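Local coordinates for protein glycoside hydrolase YxiA (Bacillus licheniformis, PDB 3LV4) that probably hydrolyses arabinan as a calcium-binding glycoside hydrolase of family 43, similar to arabinan endo-1,5-alpha-L-arabinosidases, at residues A[58-61]-A[62-66]; A[401-405]-A[406-410]. All blocks are in the same frame, centred on the assembly; numbering follows the deposited sequence.

Contact 1: residues A[58-61]-A[62-66]; sequences PNVY and EELKE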
# COMPACT_ATOMS: atom_id res chain seq x y z
N PRO A 58 -2.40 17.72 -20.72
CA PRO A 58 -2.97 19.07 -20.75
C PRO A 58 -4.35 19.15 -21.42
O PRO A 58 -5.12 20.06 -21.11
CB PRO A 58 -1.94 19.87 -21.55
CG PRO A 58 -0.68 19.09 -21.47
CD PRO A 58 -1.06 17.65 -21.34
N ASN A 59 -4.64 18.22 -22.33
CA ASN A 59 -5.94 18.16 -22.99
C ASN A 59 -6.77 16.99 -22.46
O ASN A 59 -7.56 16.39 -23.20
CB ASN A 59 -5.76 17.99 -24.50
CG ASN A 59 -5.15 16.65 -24.86
OD1 ASN A 59 -4.29 16.13 -24.14
ND2 ASN A 59 -5.58 16.09 -25.98
N VAL A 60 -6.58 16.68 -21.18
CA VAL A 60 -7.14 15.46 -20.59
C VAL A 60 -8.60 15.18 -20.94
O VAL A 60 -8.95 14.03 -21.21
CB VAL A 60 -6.94 15.44 -19.04
CG1 VAL A 60 -7.64 16.62 -18.39
CG2 VAL A 60 -7.41 14.11 -18.44
N TYR A 61 -9.46 16.20 -20.95
CA TYR A 61 -10.89 15.93 -21.19
C TYR A 61 -11.18 15.48 -22.62
O TYR A 61 -12.14 14.74 -22.86
CB TYR A 61 -11.78 17.10 -20.76
CG TYR A 61 -11.97 17.17 -19.26
CD1 TYR A 61 -12.50 16.10 -18.56
CD2 TYR A 61 -11.61 18.31 -18.54
CE1 TYR A 61 -12.68 16.15 -17.19
CE2 TYR A 61 -11.78 18.37 -17.16
CZ TYR A 61 -12.31 17.28 -16.50
OH TYR A 61 -12.49 17.33 -15.14
N GLU A 62 -10.34 15.91 -23.55
CA GLU A 62 -10.41 15.43 -24.93
C GLU A 62 -9.67 14.11 -25.07
O GLU A 62 -10.17 13.17 -25.70
CB GLU A 62 -9.79 16.46 -25.88
CG GLU A 62 -9.47 15.93 -27.28
CD GLU A 62 -8.72 16.94 -28.15
OE1 GLU A 62 -7.59 17.37 -27.78
OE2 GLU A 62 -9.25 17.31 -29.22
N GLU A 63 -8.48 14.03 -24.49
CA GLU A 63 -7.60 12.88 -24.67
C GLU A 63 -8.26 11.60 -24.19
O GLU A 63 -8.18 10.57 -24.85
CB GLU A 63 -6.27 13.10 -23.95
CG GLU A 63 -5.19 12.08 -24.31
CD GLU A 63 -4.73 12.18 -25.77
OE1 GLU A 63 -4.92 13.25 -26.39
OE2 GLU A 63 -4.17 11.20 -26.29
N LEU A 64 -8.94 11.68 -23.05
CA LEU A 64 -9.52 10.49 -22.44
C LEU A 64 -11.04 10.56 -22.45
O LEU A 64 -11.70 9.96 -21.60
CB LEU A 64 -9.02 10.33 -20.99
CG LEU A 64 -7.50 10.35 -20.80
CD1 LEU A 64 -7.13 10.01 -19.35
CD2 LEU A 64 -6.82 9.40 -21.78
N LYS A 65 -11.60 11.27 -23.43
CA LYS A 65 -13.05 11.49 -23.44
C LYS A 65 -13.86 10.20 -23.35
O LYS A 65 -14.89 10.18 -22.68
CB LYS A 65 -13.49 12.31 -24.67
CG LYS A 65 -13.29 11.60 -25.99
CD LYS A 65 -13.58 12.55 -27.16
CE LYS A 65 -13.20 11.91 -28.49
NZ LYS A 65 -13.37 12.86 -29.63
N GLU A 66 -13.39 9.13 -23.99
CA GLU A 66 -14.17 7.89 -24.00
C GLU A 66 -14.30 7.33 -22.59
O GLU A 66 -15.31 6.73 -22.23
CB GLU A 66 -13.57 6.83 -24.92
CG GLU A 66 -13.77 7.08 -26.40
CD GLU A 66 -12.66 7.93 -27.02
OE1 GLU A 66 -11.66 8.23 -26.31
OE2 GLU A 66 -12.78 8.28 -28.21

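Contact 2: residues A[401-405]-A[406-410]; sequences ELKID and GKTYD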
# COMPACT_ATOMS: atom_id res chain seq x y z
N GLU A 401 12.27 -10.18 19.56
CA GLU A 401 11.19 -11.14 19.76
C GLU A 401 10.43 -10.69 21.00
O GLU A 401 11.04 -10.37 22.01
CB GLU A 401 11.76 -12.54 19.95
CG GLU A 401 10.72 -13.63 19.99
CD GLU A 401 11.33 -15.01 20.18
OE1 GLU A 401 12.56 -15.16 20.02
OE2 GLU A 401 10.57 -15.95 20.47
N LEU A 402 9.10 -10.63 20.92
CA LEU A 402 8.29 -10.28 22.08
C LEU A 402 7.19 -11.30 22.27
O LEU A 402 6.68 -11.87 21.30
CB LEU A 402 7.60 -8.92 21.91
CG LEU A 402 8.35 -7.71 21.38
CD1 LEU A 402 8.19 -7.64 19.87
CD2 LEU A 402 7.79 -6.46 22.05
N LYS A 403 6.82 -11.52 23.53
CA LYS A 403 5.66 -12.34 23.83
C LYS A 403 4.68 -11.52 24.64
O LYS A 403 4.95 -11.17 25.79
CB LYS A 403 6.06 -13.61 24.57
CG LYS A 403 6.85 -14.59 23.71
CD LYS A 403 6.93 -15.95 24.40
CE LYS A 403 7.51 -17.01 23.47
NZ LYS A 403 8.95 -16.75 23.22
N ILE A 404 3.55 -11.22 24.01
CA ILE A 404 2.52 -10.36 24.58
C ILE A 404 1.17 -10.90 24.16
O ILE A 404 1.04 -11.42 23.05
CB ILE A 404 2.62 -8.93 23.98
CG1 ILE A 404 3.98 -8.31 24.29
CG2 ILE A 404 1.49 -8.06 24.48
CD1 ILE A 404 4.30 -7.09 23.41
N ASP A 405 0.18 -10.79 25.04
CA ASP A 405 -1.22 -11.04 24.66
C ASP A 405 -1.41 -12.43 24.06
O ASP A 405 -2.23 -12.61 23.15
CB ASP A 405 -1.72 -9.95 23.69
CG ASP A 405 -1.88 -8.57 24.36
OD1 ASP A 405 -2.40 -8.50 25.50
OD2 ASP A 405 -1.50 -7.53 23.75
N GLY A 406 -0.66 -13.40 24.57
CA GLY A 406 -0.77 -14.79 24.14
C GLY A 406 -0.13 -15.10 22.80
O GLY A 406 -0.29 -16.20 22.27
N LYS A 407 0.60 -14.13 22.25
CA LYS A 407 1.18 -14.28 20.92
C LYS A 407 2.68 -14.01 20.93
O LYS A 407 3.21 -13.44 21.89
CB LYS A 407 0.47 -13.36 19.92
CG LYS A 407 -0.93 -13.85 19.58
CD LYS A 407 -1.68 -12.88 18.71
CE LYS A 407 -2.08 -11.66 19.52
NZ LYS A 407 -2.93 -10.76 18.70
N THR A 408 3.36 -14.45 19.87
CA THR A 408 4.79 -14.21 19.71
C THR A 408 4.99 -13.29 18.51
O THR A 408 4.42 -13.51 17.45
CB THR A 408 5.56 -15.51 19.47
OG1 THR A 408 5.41 -16.38 20.60
CG2 THR A 408 7.04 -15.22 19.26
N TYR A 409 5.80 -12.25 18.71
CA TYR A 409 6.01 -11.24 17.69
C TYR A 409 7.48 -11.20 17.30
O TYR A 409 8.35 -11.18 18.18
CB TYR A 409 5.61 -9.86 18.21
CG TYR A 409 4.15 -9.71 18.51
CD1 TYR A 409 3.61 -10.16 19.71
CD2 TYR A 409 3.29 -9.13 17.58
CE1 TYR A 409 2.25 -10.03 19.99
CE2 TYR A 409 1.94 -8.99 17.85
CZ TYR A 409 1.43 -9.44 19.05
OH TYR A 409 0.09 -9.30 19.32
N ASP A 410 7.74 -11.18 16.00
CA ASP A 410 9.10 -11.11 15.48
C ASP A 410 9.25 -9.81 14.73
O ASP A 410 8.44 -9.50 13.85
CB ASP A 410 9.36 -12.29 14.54
CG ASP A 410 9.48 -13.60 15.29
OD1 ASP A 410 10.52 -13.81 15.93
OD2 ASP A 410 8.54 -14.42 15.24
O HOH W 1 -0.97 -7.45 21.10

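Contact 1: residues A[58-61]-A[62-66]
Asn59 meets Glu62 and Glu63 at the start of the short helix 60-63, where it holds the N-cap position although its side chain makes no capping bond. The amide bridges two carboxylates instead. Its CG sits between the backbone N and the carbonyl carbon (chi1 67°), which brings ND2 up beside both glutamates. Asn59 ND2 gives a nearly straight bond to Glu62 OE1 at 3.0 Å, and this acceptor lies almost in the amide plane. Asn59 ND2 also donates to Glu63 OE1 at 2.9 Å, on the anti lone pair of that oxygen. Without the amide, as with an alanine here, the two carboxylates would probably lose their shared donor and the extended Glu62 side chain would be free to turn. Glu63 has further partners: OE1 forms a salt bridge with Lys118, and OE2 accepts from the backbone N of Asn119. The backbone carbonyl of Asn59 is doubly gripped as well: the N atoms of Glu62 and Glu63 approach its O from opposite faces of the carbonyl plane, that of Glu63 at 2.8 Å. Val60, next along, passes its carbonyl O to Leu64 N at 3.0 Å in a regular helical bond, while Val60 CG2 lies 4.2 Å from Leu64 CD1 on the buried flank. The Tyr61 ring meets that of Phe68, and its OH bonds to the carbonyl O of Asp74. The tyrosine's own carbonyl stays in the contact, with Tyr61 O resting 3.3 Å from Lys65 CB where helix 65-71 begins.

Contact 2: residues A[401-405]-A[406-410]
Leu402 and Tyr409 face each other as a hydrogen-bonded pair in a two-residue beta hairpin, whose type I' turn runs from Ile404 to Lys407 with Asp405 and Gly406 at its corner. Four backbone bonds join the strands. Two link Leu402 and Tyr409, the shorter being Tyr409 N to Leu402 O at 2.8 Å; two more close the turn, with Lys407 N reaching Ile404 O at 2.9 Å. Between them, CA-H...O contacts such as Lys403 CA to Lys407 O (3.3 Å) add weaker links.

Among apolar contacts, Leu402 CD1 packs against Tyr409 CB at 3.8 Å. Beyond the hairpin, Ala430 of strand 423-432 touches both residues. Separately, the tyrosine ring meets the carbonyl oxygens of Leu402 and Ile404 at its edge, in its plane, with Tyr409 CE1 3.6 Å from Ile404 O.

Polar side chains gather at two places. Beside Thr408, Lys403 runs alongside, its CE 3.6 Å from Thr408 OG1, and bends at its end (chi4 69°) to form a salt bridge with Glu401 OE2, in which the hydrogen bond is weak. Between the turn residue Asp405 and Tyr409, one water donates to both Asp405 OD2 and Tyr409 OH. That carboxylate also pairs with Arg361, while Asp436 takes Lys407 NZ on one oxygen and Tyr409 OH on the other, so charged partners from elsewhere in the chain tie down both the turn and the tyrosine end.

Overall arrangement
Contact 1 comes first along the chain, in the glycosyl hydrolase family 43 range, and contact 2 much later, in the C-terminal lipocalin-like range. They share no helix, strand or sheet. Their centres are about 53 Å apart and their nearest atoms about 42 Å apart, on opposite sides of the chain's centre. Contact 1 forms helix 60-63 and the break at Leu64 before helix 65-71, beside strand 118-126, whereas contact 2 closes the hairpin of strands 399-404 and 407-418. They are thus independent local elements of a mostly beta protein, each fixing its own turn in a different region, and both lie away from the predicted catalytic residues.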